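Local coordinates for cell surface protein (Putative S-layer protein) (Clostridioides difficile R20291, PDB 5NJL) that probably serves as a cell-wall adhesin of the S-layer, has an extended three-domain fold and shows cell adhesion in vitro, at residues 169-173 / 189-194. Residue numbers count along the deposited sequence, not the author numbering.
Sequences NPVDS and KIVKLG. With SO4 (sulfate ion), chain I.
Segments 169-173 and 189-194 run roughly antiparallel (134° apart) in the irregular connection between strands 152-158 and 199-200. A single bridge pairs Val-171 with Lys-192 (CA to CA 5.3 Å): Val-171 N donates to Lys-192 O (2.9 Å) and Lys-192 N to Val-171 O (3.3 Å). Val-191 N also donates to Val-171 O (2.8 Å); near-helical backbone angles at Val-191 (phi/psi -103/-40°), as expected for the first position of a classic bulge, point both N atoms at that oxygen. Water 1 accepts from Ser-173 N (2.8 Å) and donates to Lys-189 O (2.6 Å), which Asp-172 CA meets in a CH···O contact (3.4 Å). Ser-173 OG donates to O2 (2.7 Å) and Lys-189 NZ to O4 (3.1 Å) of a sulfate, probably from the crystallisation liquor. Pro-170 CG packs on Ile-190 CG1 (3.8 Å), both touching Ile-122, and Val-171 CB on Lys-192 CG (3.8 Å); the t rotamer of Val-191 sets CG2 3.8 Å from Ser-173 N. Val-191 and Lys-192 opposite Val-171 form a classic beta bulge.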
ATOM      1  N   ASN A 169      10.943  20.144  22.527  1.00 31.50           N
ATOM      2  CA  ASN A 169      11.290  19.758  23.882  1.00 31.74           C
ATOM      3  C   ASN A 169      11.731  18.305  23.919  1.00 31.79           C
ATOM      4  O   ASN A 169      10.991  17.425  23.471  1.00 29.83           O
ATOM      5  CB  ASN A 169      10.074  19.922  24.802  1.00 33.30           C
ATOM      6  CG  ASN A 169       9.725  21.374  25.081  1.00 32.82           C
ATOM      7  OD1 ASN A 169      10.332  22.292  24.567  1.00 32.97           O
ATOM      8  ND2 ASN A 169       8.755  21.574  25.976  1.00 38.11           N
ATOM      9  N   PRO A 170      12.943  18.037  24.433  1.00 27.14           N
ATOM     10  CA  PRO A 170      13.327  16.659  24.606  1.00 27.33           C
ATOM     11  C   PRO A 170      12.652  16.060  25.840  1.00 26.51           C
ATOM     12  O   PRO A 170      11.981  16.767  26.576  1.00 27.88           O
ATOM     13  CB  PRO A 170      14.850  16.755  24.782  1.00 28.15           C
ATOM     14  CG  PRO A 170      15.039  18.067  25.480  1.00 28.16           C
ATOM     15  CD  PRO A 170      14.006  18.962  24.865  1.00 28.00           C
ATOM     16  N   VAL A 171      12.851  14.773  26.051  1.00 26.05           N
ATOM     17  CA  VAL A 171      12.298  14.036  27.165  1.00 26.37           C
ATOM     18  C   VAL A 171      13.378  13.641  28.155  1.00 25.74           C
ATOM     19  O   VAL A 171      14.446  13.150  27.763  1.00 25.26           O
ATOM     20  CB  VAL A 171      11.571  12.783  26.654  1.00 26.21           C
ATOM     21  CG1 VAL A 171      10.974  11.972  27.783  1.00 27.98           C
ATOM     22  CG2 VAL A 171      10.504  13.204  25.664  1.00 29.27           C
ATOM     23  N   ASP A 172      13.082  13.826  29.441  1.00 24.74           N
ATOM     24  CA  ASP A 172      13.987  13.431  30.513  1.00 25.54           C
ATOM     25  C   ASP A 172      13.563  12.094  31.155  1.00 26.44           C
ATOM     26  O   ASP A 172      12.651  11.421  30.647  1.00 25.40           O
ATOM     27  CB  ASP A 172      14.184  14.603  31.513  1.00 27.00           C
ATOM     28  CG  ASP A 172      13.026  14.808  32.501  1.00 29.60           C
ATOM     29  OD1 ASP A 172      12.024  14.054  32.465  1.00 27.36           O
ATOM     30  OD2 ASP A 172      13.137  15.785  33.326  1.00 29.71           O
ATOM     31  N   SER A 173      14.193  11.725  32.260  1.00 25.99           N
ATOM     32  CA  SER A 173      14.003  10.391  32.834  1.00 29.88           C
ATOM     33  C   SER A 173      12.641  10.239  33.531  1.00 31.42           C
ATOM     34  O   SER A 173      12.199   9.126  33.772  1.00 31.06           O
ATOM     35  CB  SER A 173      15.126  10.062  33.806  1.00 31.49           C
ATOM     36  OG  SER A 173      15.157  11.014  34.868  1.00 35.70           O
ATOM     37  N   LYS A 189      20.604  15.539  31.001  1.00 25.16           N
ATOM     38  CA  LYS A 189      19.294  15.033  31.437  1.00 30.08           C
ATOM     39  C   LYS A 189      18.370  14.550  30.275  1.00 29.79           C
ATOM     40  O   LYS A 189      17.307  13.978  30.529  1.00 28.28           O
ATOM     41  CB  LYS A 189      18.586  16.095  32.265  1.00 32.43           C
ATOM     42  CG  LYS A 189      19.358  16.513  33.517  1.00 37.71           C
ATOM     43  CD  LYS A 189      19.718  15.323  34.412  1.00 42.90           C
ATOM     44  CE  LYS A 189      20.195  15.766  35.789  1.00 48.96           C
ATOM     45  NZ  LYS A 189      20.802  14.628  36.527  1.00 51.44           N
ATOM     46  N   ILE A 190      18.793  14.757  29.026  1.00 27.92           N
ATOM     47  CA  ILE A 190      18.033  14.299  27.852  1.00 27.41           C
ATOM     48  C   ILE A 190      18.181  12.798  27.771  1.00 27.67           C
ATOM     49  O   ILE A 190      19.288  12.269  27.838  1.00 27.53           O
ATOM     50  CB  ILE A 190      18.524  14.939  26.542  1.00 27.54           C
ATOM     51  CG1 ILE A 190      18.255  16.432  26.570  1.00 26.14           C
ATOM     52  CG2 ILE A 190      17.863  14.278  25.311  1.00 28.83           C
ATOM     53  CD1 ILE A 190      18.939  17.198  25.454  1.00 26.46           C
ATOM     54  N   VAL A 191      17.046  12.117  27.666  1.00 28.16           N
ATOM     55  CA  VAL A 191      16.983  10.690  27.428  1.00 28.80           C
ATOM     56  C   VAL A 191      16.631  10.445  25.970  1.00 27.70           C
ATOM     57  O   VAL A 191      17.183   9.541  25.351  1.00 28.35           O
ATOM     58  CB  VAL A 191      15.971  10.006  28.371  1.00 30.19           C
ATOM     59  CG1 VAL A 191      15.691   8.561  27.940  1.00 31.52           C
ATOM     60  CG2 VAL A 191      16.505  10.034  29.799  1.00 31.65           C
ATOM     61  N   LYS A 192      15.725  11.231  25.423  1.00 25.78           N
ATOM     62  CA  LYS A 192      15.459  11.165  23.999  1.00 28.91           C
ATOM     63  C   LYS A 192      15.056  12.506  23.472  1.00 27.25           C
ATOM     64  O   LYS A 192      14.554  13.361  24.211  1.00 29.49           O
ATOM     65  CB  LYS A 192      14.423  10.073  23.678  1.00 33.44           C
ATOM     66  CG  LYS A 192      13.108  10.172  24.393  1.00 35.02           C
ATOM     67  CD  LYS A 192      12.267   8.894  24.206  1.00 36.43           C
ATOM     68  CE  LYS A 192      10.984   9.015  25.006  1.00 35.93           C
ATOM     69  NZ  LYS A 192      10.027   7.897  24.862  1.00 37.63           N
ATOM     70  N   LEU A 193      15.354  12.725  22.203  1.00 25.71           N
ATOM     71  CA  LEU A 193      15.047  13.973  21.560  1.00 25.85           C
ATOM     72  C   LEU A 193      13.571  14.034  21.193  1.00 29.00           C
ATOM     73  O   LEU A 193      12.917  12.999  20.978  1.00 27.24           O
ATOM     74  CB  LEU A 193      15.905  14.181  20.333  1.00 27.80           C
ATOM     75  CG  LEU A 193      17.413  14.193  20.550  1.00 27.03           C
ATOM     76  CD1 LEU A 193      18.106  14.139  19.208  1.00 28.06           C
ATOM     77  CD2 LEU A 193      17.794  15.461  21.305  1.00 29.09           C
ATOM     78  N   GLY A 194      13.050  15.253  21.139  1.00 28.15           N
ATOM     79  CA  GLY A 194      11.686  15.465  20.656  1.00 29.82           C
ATOM     80  C   GLY A 194      11.598  15.125  19.178  1.00 30.22           C
ATOM     81  O   GLY A 194      12.602  15.155  18.447  1.00 29.25           O
TER
HETATM   82  S   SO4 I 408      18.309  11.536  36.685  1.00113.34           S
HETATM   83  O1  SO4 I 408      17.658  12.864  36.809  1.00112.34           O
HETATM   84  O2  SO4 I 408      17.735  10.768  35.560  1.00112.38           O
HETATM   85  O3  SO4 I 408      18.112  10.787  37.951  1.00108.77           O
HETATM   86  O4  SO4 I 408      19.756  11.723  36.419  1.00116.06           O
HETATM   87  O   HOH W   1      16.776  12.799  32.803  1.00 29.04           O